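Local coordinates for protein aminotransferase (Paracoccus denitrificans, PDB 4GRX) that probably transfers amino groups between amines and keto acids with pyridoxal phosphate, as a class III omega-aminotransferase, at residues A[418-422]-A[423-427]; A[427-431]-A[432-436]. All coordinates share one frame; numbering follows the deposited sequence.

Contact 1 (A[418-422]-A[423-427]); sequences TCTDL and GLICR
A Schellman motif closes helix 411-421 here, joining C419 and T420 to L424 and G423 as the chain turns into strand 424-425. L424 N donates to C419 O at 2.9 Å, and G423 N to T420 O at 3.0 Å. Each donor lies above the plane of its carbonyl. C419 O also accepts from L422 N, which reaches it from the face opposite L424 N, so this last-turn carbonyl is gripped by two amides. G423 suits the C-prime place because its phi is positive (81°), a conformation that favours glycine. C419 is buried, and its SG touches L424 CD2 at 3.7 Å and C426 CB at 3.8 Å, so a small, weakly polar side chain suits the place between them; A456 of helix 443-463 covers C419 too. T420 holds its hydroxyl beside its own backbone N (chi1 -66°), facing a water 2.8 Å from OG1 that also accepts from C426 N at 3.0 Å. T420 OG1 also meets I425 CD1 at 3.8 Å, side chain across side chain. Backbone bonds of G423 and I425 to L62 place strand 424-425 beside strand 60-63. The whole is a helix C-cap of the Schellman type, with glycine at C-prime.

Contact 2 (A[427-431]-A[432-436]); sequences RPLGQ and SIVLC
L429 turns CG beside its own backbone N (chi1 -46°), while V434 sets CG2 opposite its carbonyl carbon with CG1 anti to N (chi1 172°); with these torsions L429 CD1 comes to V434 CG2 at 3.9 Å, the two side chains crossing at a slant. The backbone folds through a type II' turn from L429 to S432. L429 and S432 form a single antiparallel hydrogen-bonded pair: L429 N gives to S432 O at 3.0 Å, and S432 N returns a bond to L429 O at 3.1 Å, arriving well above that carbonyl's plane. G430 takes the positive phi (66°) that the first corner of such a turn demands, a role for which glycine is apt. S432 O also receives a CA-H contact from P428 CA at 3.3 Å. On the incoming arm, R427 folds back so that NH1 reaches a lone pair of P428 O in the carbonyl plane, at 2.6 Å, while NH2 forms a salt bridge with E413. S432 OG bonds to E394 and Q431 NE2 to F405 O, so these polar ends are also engaged. Main-chain bonds fix the turn; the L429 side chain, a hydrocarbon, touches V434 and the bound delta-amino valeric acid, which implies van der Waals packing against the ligand.

Overall arrangement
From the N-terminal side, helix 411-421 stops at contact 1, which makes the tight turn into strand 424-425, the outermost strand of its sheet within this chain, beside 60-63. The chain then runs through R427, which ends contact 1 and begins contact 2, where a β turn reverses it into strand 432-435 alongside 390-395. The contacts are consecutive, neither nested nor crossed, with centres about 12 Å apart. They also meet in space: C426 SG lies 3.7 Å from I433 CG2, and L435 packs on C426 as well. One short run thus ties a helix to two separate sheets, with helix 443-463 against both contacts and F98 of the second subunit packing on the shared R427.

Contact 1 (A[418-422]-A[423-427])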
loop_
_atom_site.group_PDB
_atom_site.type_symbol
_atom_site.label_atom_id
_atom_site.label_comp_id
_atom_site.label_asym_id
_atom_site.label_seq_id
_atom_site.Cartn_x
_atom_site.Cartn_y
_atom_site.Cartn_z
ATOM N N THR A 418 -29.389 2.777 12.348
ATOM C CA THR A 418 -30.052 3.095 13.605
ATOM C C THR A 418 -29.059 3.458 14.703
ATOM O O THR A 418 -29.296 4.377 15.453
ATOM C CB THR A 418 -30.974 1.957 14.060
ATOM O OG1 THR A 418 -31.937 1.710 13.031
ATOM C CG2 THR A 418 -31.706 2.323 15.332
ATOM N N CYS A 419 -27.946 2.736 14.789
ATOM C CA CYS A 419 -26.880 3.047 15.763
ATOM C C CYS A 419 -26.327 4.453 15.567
ATOM O O CYS A 419 -26.248 5.238 16.516
ATOM C CB CYS A 419 -25.738 2.038 15.652
ATOM S SG CYS A 419 -25.970 0.566 16.673
ATOM N N THR A 420 -25.944 4.755 14.328
ATOM C CA THR A 420 -25.506 6.085 13.966
ATOM C C THR A 420 -26.528 7.138 14.411
ATOM O O THR A 420 -26.150 8.154 14.960
ATOM C CB THR A 420 -25.177 6.162 12.456
ATOM O OG1 THR A 420 -24.049 5.328 12.198
ATOM C CG2 THR A 420 -24.822 7.583 12.013
ATOM N N ASP A 421 -27.816 6.882 14.211
ATOM C CA ASP A 421 -28.843 7.880 14.550
ATOM C C ASP A 421 -28.942 8.139 16.025
ATOM O O ASP A 421 -29.410 9.197 16.414
ATOM C CB ASP A 421 -30.221 7.489 14.023
ATOM C CG ASP A 421 -30.320 7.630 12.533
ATOM O OD1 ASP A 421 -29.577 8.460 11.962
ATOM O OD2 ASP A 421 -31.130 6.905 11.926
ATOM N N LEU A 422 -28.493 7.169 16.823
ATOM C CA LEU A 422 -28.486 7.256 18.289
ATOM C C LEU A 422 -27.128 7.679 18.854
ATOM O O LEU A 422 -26.912 7.640 20.067
ATOM C CB LEU A 422 -28.865 5.903 18.883
ATOM C CG LEU A 422 -30.264 5.404 18.541
ATOM C CD1 LEU A 422 -30.302 3.883 18.609
ATOM C CD2 LEU A 422 -31.311 6.047 19.444
ATOM N N GLY A 423 -26.207 8.054 17.967
ATOM C CA GLY A 423 -24.883 8.491 18.376
ATOM C C GLY A 423 -23.890 7.385 18.685
ATOM O O GLY A 423 -23.020 7.570 19.541
ATOM N N LEU A 424 -23.996 6.248 17.987
ATOM C CA LEU A 424 -23.067 5.125 18.197
ATOM C C LEU A 424 -22.541 4.614 16.874
ATOM O O LEU A 424 -23.303 4.069 16.079
ATOM C CB LEU A 424 -23.724 3.971 19.003
ATOM C CG LEU A 424 -23.036 2.583 19.095
ATOM C CD1 LEU A 424 -21.758 2.648 19.905
ATOM C CD2 LEU A 424 -23.932 1.492 19.671
ATOM N N ILE A 425 -21.248 4.785 16.611
ATOM C CA ILE A 425 -20.693 4.165 15.411
ATOM C C ILE A 425 -20.485 2.682 15.723
ATOM O O ILE A 425 -19.696 2.311 16.600
ATOM C CB ILE A 425 -19.385 4.821 14.907
ATOM C CG1 ILE A 425 -19.595 6.293 14.478
ATOM C CG2 ILE A 425 -18.754 3.974 13.811
ATOM C CD1 ILE A 425 -20.785 6.571 13.591
ATOM N N CYS A 426 -21.240 1.847 15.019
ATOM C CA CYS A 426 -21.165 0.408 15.167
ATOM C C CYS A 426 -21.300 -0.152 13.781
ATOM O O CYS A 426 -22.310 0.102 13.125
ATOM C CB CYS A 426 -22.321 -0.094 16.026
ATOM S SG CYS A 426 -22.403 -1.888 16.190
ATOM N N ARG A 427 -20.299 -0.900 13.323
ATOM C CA ARG A 427 -20.339 -1.411 11.961
ATOM C C ARG A 427 -20.466 -2.934 11.857
ATOM O O ARG A 427 -19.482 -3.654 12.057
ATOM C CB ARG A 427 -19.130 -0.927 11.157
ATOM C CG ARG A 427 -19.451 -0.616 9.693
ATOM C CD ARG A 427 -20.398 -1.630 9.071
ATOM N NE ARG A 427 -21.372 -0.976 8.212
ATOM C CZ ARG A 427 -22.553 -1.477 7.856
ATOM N NH1 ARG A 427 -22.974 -2.666 8.285
ATOM N NH2 ARG A 427 -23.332 -0.754 7.062
HETATM O O HOH W 1 -22.931 2.762 12.673
#

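Contact 2 (A[427-431]-A[432-436])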
loop_
_atom_site.group_PDB
_atom_site.type_symbol
_atom_site.label_atom_id
_atom_site.label_comp_id
_atom_site.label_asym_id
_atom_site.label_seq_id
_atom_site.Cartn_x
_atom_site.Cartn_y
_atom_site.Cartn_z
ATOM N N ARG A 427 -20.299 -0.900 13.323
ATOM C CA ARG A 427 -20.339 -1.411 11.961
ATOM C C ARG A 427 -20.466 -2.934 11.857
ATOM O O ARG A 427 -19.482 -3.654 12.057
ATOM C CB ARG A 427 -19.130 -0.927 11.157
ATOM C CG ARG A 427 -19.451 -0.616 9.693
ATOM C CD ARG A 427 -20.398 -1.630 9.071
ATOM N NE ARG A 427 -21.372 -0.976 8.212
ATOM C CZ ARG A 427 -22.553 -1.477 7.856
ATOM N NH1 ARG A 427 -22.974 -2.666 8.285
ATOM N NH2 ARG A 427 -23.332 -0.754 7.062
ATOM N N PRO A 428 -21.676 -3.423 11.527
ATOM C CA PRO A 428 -21.947 -4.829 11.313
ATOM C C PRO A 428 -21.370 -5.311 10.013
ATOM O O PRO A 428 -21.488 -4.644 9.003
ATOM C CB PRO A 428 -23.477 -4.880 11.238
ATOM C CG PRO A 428 -23.919 -3.717 12.055
ATOM C CD PRO A 428 -22.934 -2.664 11.616
ATOM N N LEU A 429 -20.750 -6.476 10.054
ATOM C CA LEU A 429 -20.185 -7.087 8.877
ATOM C C LEU A 429 -21.038 -8.305 8.681
ATOM O O LEU A 429 -20.999 -9.215 9.497
ATOM C CB LEU A 429 -18.714 -7.457 9.117
ATOM C CG LEU A 429 -17.854 -6.357 9.793
ATOM C CD1 LEU A 429 -16.541 -6.898 10.322
ATOM C CD2 LEU A 429 -17.586 -5.154 8.896
ATOM N N GLY A 430 -21.833 -8.306 7.616
ATOM C CA GLY A 430 -22.834 -9.336 7.400
ATOM C C GLY A 430 -23.863 -9.185 8.489
ATOM O O GLY A 430 -24.214 -8.067 8.850
ATOM N N GLN A 431 -24.315 -10.299 9.050
ATOM C CA GLN A 431 -25.230 -10.235 10.187
ATOM C C GLN A 431 -24.505 -10.376 11.538
ATOM O O GLN A 431 -25.110 -10.727 12.558
ATOM C CB GLN A 431 -26.399 -11.213 10.006
ATOM C CG GLN A 431 -27.218 -10.892 8.757
ATOM C CD GLN A 431 -28.515 -11.665 8.635
ATOM O OE1 GLN A 431 -29.095 -12.117 9.626
ATOM N NE2 GLN A 431 -28.998 -11.801 7.404
ATOM N N SER A 432 -23.208 -10.063 11.522
ATOM C CA SER A 432 -22.353 -10.057 12.711
ATOM C C SER A 432 -22.178 -8.628 13.203
ATOM O O SER A 432 -21.446 -7.843 12.582
ATOM C CB SER A 432 -20.970 -10.644 12.379
ATOM O OG SER A 432 -21.055 -12.001 11.983
ATOM N N ILE A 433 -22.856 -8.285 14.299
ATOM C CA ILE A 433 -22.715 -6.975 14.938
ATOM C C ILE A 433 -21.405 -6.918 15.724
ATOM O O ILE A 433 -21.251 -7.575 16.759
ATOM C CB ILE A 433 -23.886 -6.703 15.885
ATOM C CG1 ILE A 433 -25.209 -6.950 15.160
ATOM C CG2 ILE A 433 -23.801 -5.291 16.464
ATOM C CD1 ILE A 433 -26.238 -7.660 16.010
ATOM N N VAL A 434 -20.467 -6.119 15.228
ATOM C CA VAL A 434 -19.105 -6.099 15.739
ATOM C C VAL A 434 -18.871 -4.911 16.657
ATOM O O VAL A 434 -19.345 -3.802 16.412
ATOM C CB VAL A 434 -18.096 -6.087 14.577
ATOM C CG1 VAL A 434 -16.679 -5.875 15.066
ATOM C CG2 VAL A 434 -18.184 -7.386 13.803
ATOM N N LEU A 435 -18.137 -5.158 17.729
ATOM C CA LEU A 435 -17.763 -4.123 18.659
ATOM C C LEU A 435 -16.272 -4.258 18.904
ATOM O O LEU A 435 -15.786 -5.333 19.324
ATOM C CB LEU A 435 -18.549 -4.288 19.951
ATOM C CG LEU A 435 -20.053 -4.003 19.948
ATOM C CD1 LEU A 435 -20.631 -4.276 21.333
ATOM C CD2 LEU A 435 -20.369 -2.569 19.513
ATOM N N CYS A 436 -15.539 -3.194 18.589
ATOM C CA CYS A 436 -14.087 -3.162 18.782
ATOM C C CYS A 436 -13.612 -1.756 19.148
ATOM O O CYS A 436 -12.850 -1.130 18.391
ATOM C CB CYS A 436 -13.343 -3.715 17.550
ATOM S SG CYS A 436 -13.635 -2.845 15.986
#